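Local coordinates for protein hydrolase (Rhizobium meliloti, PDB 5HOE) that cleaves acetyl esters of carbohydrates as an octameric acetylesterase, probably with the serine-based chemistry of the SGNH (GDSL-like) hydrolases, at residues G84-P89 with K127-V132; A69-L74 with L105-K111. Numbering follows the deposited sequence.

How the contacts relate
Contact 2 (69-74 with 105-111) joins two loops beside the bound phosphate and forms part of the probable oxyanion hole; contact 1 (84-89 with 127-132) packs two helices. The segments alternate in sequence, loop 69-74 preceding helix 84-95 and loop 105-111 preceding helix 118-133, and the two centres lie about 13 Å apart. They meet directly: Gly84 N probably donates to Thr71 O at 2.9 Å. Ser85 CB packs on Thr72 O at 3.5 Å, and Leu128 CD1 reaches Leu105 CD1 at 3.5 Å. Ala69 N and Asn108 ND2 of contact 2 each donate to phosphate O1 at 2.9 Å; the ion also hydrogen-bonds Ser25 and His209. Both contacts also reach a second subunit.

Contact 1: residues G84-P89 with K127-V132; sequences GSTYLP and KLVGQV
Gln131 lays its side chain across segment 84-89 of helix 84-95, covering Ser85, Leu88 and Pro89. Pro89 has no N-H to give, so the carbonyl of Ser85 lacks its usual helical donor and the helix kinks; Gln131 (m, t) fills the gap, its NE2 donating to Ser85 O at 3.0 Å and packing on Pro89 CG at 3.5 Å. The two helical segments run almost parallel, at 8° with axes 9.9 Å apart, in a register that sets the CA of Ser85 5.9 Å from that of Leu128 and the CA of Pro89 6.3 Å from that of Gln131. Lys127, extended with all four chi angles trans, carries NZ to Ser85 OG at 3.0 Å; Ser85 (p) also hydrogen-bonds Asn83. Because Ser85 is small, Leu128 (m, t) can close in, and Leu128 CD2 lies 3.5 Å from Ser85 CA. Leu88 (t, p) brings CD2 to Leu128 CD2 at 3.8 Å and to Val132 CG2 at 4.1 Å. These are neighbouring connecting helices of a parallel α/β fold, packed against its sheet: Leu88 rests on Phe22 of strand 17-23, Leu128 on Ile103 and Val132 on Val101 of strand 100-104.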
# COMPACT_ATOMS: atom_id res chain seq x y z
N GLY A 84 10.54 -15.23 -7.27
CA GLY A 84 10.65 -16.56 -6.69
C GLY A 84 10.32 -16.59 -5.20
O GLY A 84 9.65 -17.51 -4.71
N SER A 85 10.77 -15.57 -4.47
CA SER A 85 10.60 -15.52 -3.03
C SER A 85 9.14 -15.28 -2.64
O SER A 85 8.77 -15.52 -1.49
CB SER A 85 11.52 -14.46 -2.42
OG SER A 85 11.03 -13.15 -2.69
N THR A 86 8.31 -14.76 -3.56
CA THR A 86 6.89 -14.62 -3.27
C THR A 86 6.17 -15.97 -3.22
O THR A 86 5.22 -16.14 -2.45
CB THR A 86 6.25 -13.70 -4.31
OG1 THR A 86 6.89 -12.42 -4.25
CG2 THR A 86 4.73 -13.54 -4.08
N TYR A 87 6.59 -16.92 -4.06
CA TYR A 87 5.95 -18.23 -4.24
C TYR A 87 6.58 -19.34 -3.40
O TYR A 87 5.88 -20.31 -3.05
CB TYR A 87 6.06 -18.60 -5.73
CG TYR A 87 5.45 -19.89 -6.29
CD1 TYR A 87 6.14 -21.11 -6.27
CD2 TYR A 87 4.21 -19.87 -6.91
CE1 TYR A 87 5.58 -22.27 -6.83
CE2 TYR A 87 3.66 -21.00 -7.47
CZ TYR A 87 4.34 -22.19 -7.44
OH TYR A 87 3.76 -23.32 -8.00
N LEU A 88 7.87 -19.26 -3.07
CA LEU A 88 8.54 -20.40 -2.44
C LEU A 88 7.91 -20.82 -1.11
O LEU A 88 7.71 -22.02 -0.90
CB LEU A 88 10.05 -20.16 -2.35
CG LEU A 88 10.88 -21.32 -1.80
CD1 LEU A 88 10.75 -22.58 -2.65
CD2 LEU A 88 12.34 -20.93 -1.72
N PRO A 89 7.58 -19.92 -0.18
CA PRO A 89 6.96 -20.39 1.08
C PRO A 89 5.70 -21.20 0.87
O PRO A 89 5.54 -22.26 1.48
CB PRO A 89 6.75 -19.10 1.89
CG PRO A 89 7.84 -18.18 1.37
CD PRO A 89 7.90 -18.48 -0.12
N LYS A 127 17.87 -15.15 0.53
CA LYS A 127 16.48 -15.06 0.99
C LYS A 127 15.77 -16.39 0.79
O LYS A 127 15.04 -16.85 1.68
CB LYS A 127 15.75 -13.93 0.24
CG LYS A 127 14.35 -13.70 0.70
CD LYS A 127 13.67 -12.61 -0.08
CE LYS A 127 12.27 -12.35 0.47
NZ LYS A 127 11.51 -11.34 -0.36
N LEU A 128 15.95 -17.01 -0.38
CA LEU A 128 15.29 -18.28 -0.65
C LEU A 128 15.82 -19.38 0.27
O LEU A 128 15.04 -20.19 0.78
CB LEU A 128 15.46 -18.67 -2.13
CG LEU A 128 14.95 -17.68 -3.17
CD1 LEU A 128 15.32 -18.13 -4.58
CD2 LEU A 128 13.45 -17.51 -2.99
N VAL A 129 17.13 -19.42 0.49
CA VAL A 129 17.69 -20.42 1.38
C VAL A 129 17.08 -20.29 2.77
O VAL A 129 16.70 -21.29 3.40
CB VAL A 129 19.23 -20.31 1.42
CG1 VAL A 129 19.84 -21.29 2.45
CG2 VAL A 129 19.83 -20.59 0.06
N GLY A 130 16.97 -19.06 3.26
CA GLY A 130 16.36 -18.82 4.56
C GLY A 130 14.91 -19.27 4.62
O GLY A 130 14.45 -19.74 5.66
N GLN A 131 14.15 -19.10 3.53
CA GLN A 131 12.76 -19.56 3.51
C GLN A 131 12.68 -21.07 3.66
O GLN A 131 11.76 -21.58 4.30
CB GLN A 131 12.07 -19.11 2.22
CG GLN A 131 11.76 -17.64 2.18
CD GLN A 131 11.23 -17.16 0.87
OE1 GLN A 131 11.44 -17.78 -0.17
NE2 GLN A 131 10.54 -16.02 0.90
N VAL A 132 13.63 -21.80 3.09
CA VAL A 132 13.65 -23.25 3.29
C VAL A 132 14.03 -23.58 4.73
O VAL A 132 13.40 -24.41 5.38
CB VAL A 132 14.58 -23.95 2.28
CG1 VAL A 132 14.53 -25.43 2.50
CG2 VAL A 132 14.19 -23.60 0.86

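Contact 2: residues A69-L74 with L105-K111. With PO4 (phosphate ion), chain E.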
# COMPACT_ATOMS: atom_id res chain seq x y z
N ALA A 69 11.44 -17.15 -16.70
CA ALA A 69 11.64 -15.74 -16.34
C ALA A 69 11.66 -15.48 -14.83
O ALA A 69 11.79 -14.30 -14.41
CB ALA A 69 10.67 -14.79 -17.05
N ARG A 70 11.61 -16.52 -14.00
CA ARG A 70 11.62 -16.33 -12.55
C ARG A 70 12.94 -15.78 -12.04
O ARG A 70 14.03 -16.20 -12.47
CB ARG A 70 11.33 -17.67 -11.85
CG ARG A 70 11.39 -17.60 -10.32
CD ARG A 70 11.05 -18.93 -9.71
NE ARG A 70 9.63 -19.10 -9.50
CZ ARG A 70 8.99 -20.26 -9.50
NH1 ARG A 70 9.59 -21.41 -9.80
NH2 ARG A 70 7.71 -20.28 -9.20
N THR A 71 12.83 -14.82 -11.12
CA THR A 71 13.96 -14.21 -10.42
C THR A 71 14.08 -14.77 -8.99
O THR A 71 13.16 -15.39 -8.46
CB THR A 71 13.75 -12.70 -10.30
OG1 THR A 71 12.67 -12.43 -9.37
CG2 THR A 71 13.48 -12.06 -11.65
N THR A 72 15.20 -14.47 -8.32
CA THR A 72 15.31 -14.86 -6.91
C THR A 72 14.26 -14.12 -6.05
O THR A 72 13.47 -14.74 -5.32
CB THR A 72 16.72 -14.61 -6.36
OG1 THR A 72 17.03 -13.21 -6.33
CG2 THR A 72 17.80 -15.38 -7.11
N SER A 73 14.26 -12.78 -6.12
CA SER A 73 13.51 -11.97 -5.16
C SER A 73 13.10 -10.63 -5.74
O SER A 73 12.92 -9.66 -4.98
CB SER A 73 14.34 -11.72 -3.91
OG SER A 73 15.59 -11.11 -4.22
N LEU A 74 12.93 -10.55 -7.05
CA LEU A 74 12.61 -9.29 -7.72
C LEU A 74 11.22 -9.35 -8.34
O LEU A 74 10.86 -10.35 -8.96
CB LEU A 74 13.61 -9.01 -8.84
CG LEU A 74 15.04 -8.68 -8.43
CD1 LEU A 74 15.94 -8.93 -9.62
CD2 LEU A 74 15.10 -7.22 -8.02
N LEU A 105 18.59 -20.52 -9.53
CA LEU A 105 18.03 -19.24 -9.95
C LEU A 105 19.15 -18.22 -9.94
O LEU A 105 20.20 -18.42 -9.31
CB LEU A 105 16.94 -18.78 -8.97
CG LEU A 105 15.61 -19.50 -9.03
CD1 LEU A 105 14.67 -19.12 -7.86
CD2 LEU A 105 14.96 -19.25 -10.37
N GLY A 106 18.89 -17.08 -10.59
CA GLY A 106 19.80 -15.95 -10.57
C GLY A 106 20.05 -15.38 -11.96
O GLY A 106 20.34 -14.18 -12.11
N THR A 107 19.93 -16.23 -12.98
CA THR A 107 20.16 -15.76 -14.34
C THR A 107 19.24 -14.58 -14.67
O THR A 107 19.68 -13.59 -15.26
CB THR A 107 19.96 -16.89 -15.34
OG1 THR A 107 20.85 -17.96 -15.03
CG2 THR A 107 20.21 -16.39 -16.76
N ASN A 108 17.97 -14.66 -14.27
CA ASN A 108 17.06 -13.59 -14.68
C ASN A 108 17.28 -12.31 -13.90
O ASN A 108 16.99 -11.23 -14.41
CB ASN A 108 15.62 -14.07 -14.63
CG ASN A 108 15.36 -15.11 -15.67
OD1 ASN A 108 15.76 -14.93 -16.83
ND2 ASN A 108 14.74 -16.21 -15.29
N ASP A 109 17.86 -12.40 -12.70
CA ASP A 109 18.21 -11.19 -11.98
C ASP A 109 19.27 -10.35 -12.70
O ASP A 109 19.44 -9.17 -12.35
CB ASP A 109 18.79 -11.55 -10.62
CG ASP A 109 17.84 -12.32 -9.70
OD1 ASP A 109 17.17 -13.30 -10.11
OD2 ASP A 109 17.85 -11.96 -8.50
N THR A 110 20.01 -10.94 -13.64
CA THR A 110 21.04 -10.22 -14.39
C THR A 110 20.49 -9.41 -15.55
O THR A 110 21.28 -8.74 -16.23
CB THR A 110 22.13 -11.17 -14.93
OG1 THR A 110 21.65 -11.89 -16.09
CG2 THR A 110 22.65 -12.15 -13.84
N LYS A 111 19.18 -9.43 -15.80
CA LYS A 111 18.62 -8.66 -16.90
C LYS A 111 18.87 -7.17 -16.71
O LYS A 111 18.95 -6.65 -15.59
CB LYS A 111 17.13 -8.94 -17.02
CG LYS A 111 16.79 -10.35 -17.56
CD LYS A 111 15.28 -10.56 -17.63
CE LYS A 111 14.91 -11.93 -18.18
NZ LYS A 111 13.44 -12.10 -18.23
P PO4 E . 14.52 -17.50 -18.75
O1 PO4 E . 14.11 -18.03 -17.40
O2 PO4 E . 16.02 -17.47 -18.84
O3 PO4 E . 13.91 -18.17 -19.96
O4 PO4 E . 13.95 -16.14 -18.96
O HOH W 1 12.55 -11.94 -15.59
O HOH W 2 16.68 -16.76 -12.48
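A single phosphate oxygen, O1, is gripped from both loops at once: Ala69 N and Asn108 ND2 each donate to it at 2.9 Å. The arrangement matches the oxyanion hole of SGNH hydrolases, and probably serves as one, with Gly106-Thr107-Asn108-Asp109 fitting the family's GxND motif. The ion, probably from the crystallisation liquor, also hydrogen-bonds Ser25 N and His209 NE2, members of the probable catalytic triad, so it is consistent with a mimic of the tetrahedral intermediate. Asparagine suits its place because its amide has two hydrogens: besides the phosphate, ND2 donates to Arg70 O at 2.9 Å, which orients the side chain. Gly106 adopts phi 132°, and a side chain here would collide with Leu105 O, so glycine is the residue that fits the turn into the 3-10 segment 108-110.

Asp109 ties the loops together at a second point. Its carboxylate takes two hydrogen bonds from Thr72, OD1 from the backbone N at 2.9 Å and OD2 from OG1 at 2.6 Å, while Arg116 forms a salt bridge to OD2 and balances the buried charge. The methyl of Thr72 serves the apolar side of the contact, CG2 lying 4.0 Å from Leu105 CB, and Leu105 CD2 packs on Arg70 CG at 3.9 Å. The guanidinium of Arg70 is held by Gly23 O. Waters complete the seam: one joins Ala69 O (2.7 Å) to Lys111 NZ (2.8 Å), and the other donates to Arg70 O at 2.7 Å while accepting from Gly106 N at 2.9 Å and Asn108 N at 3.0 Å.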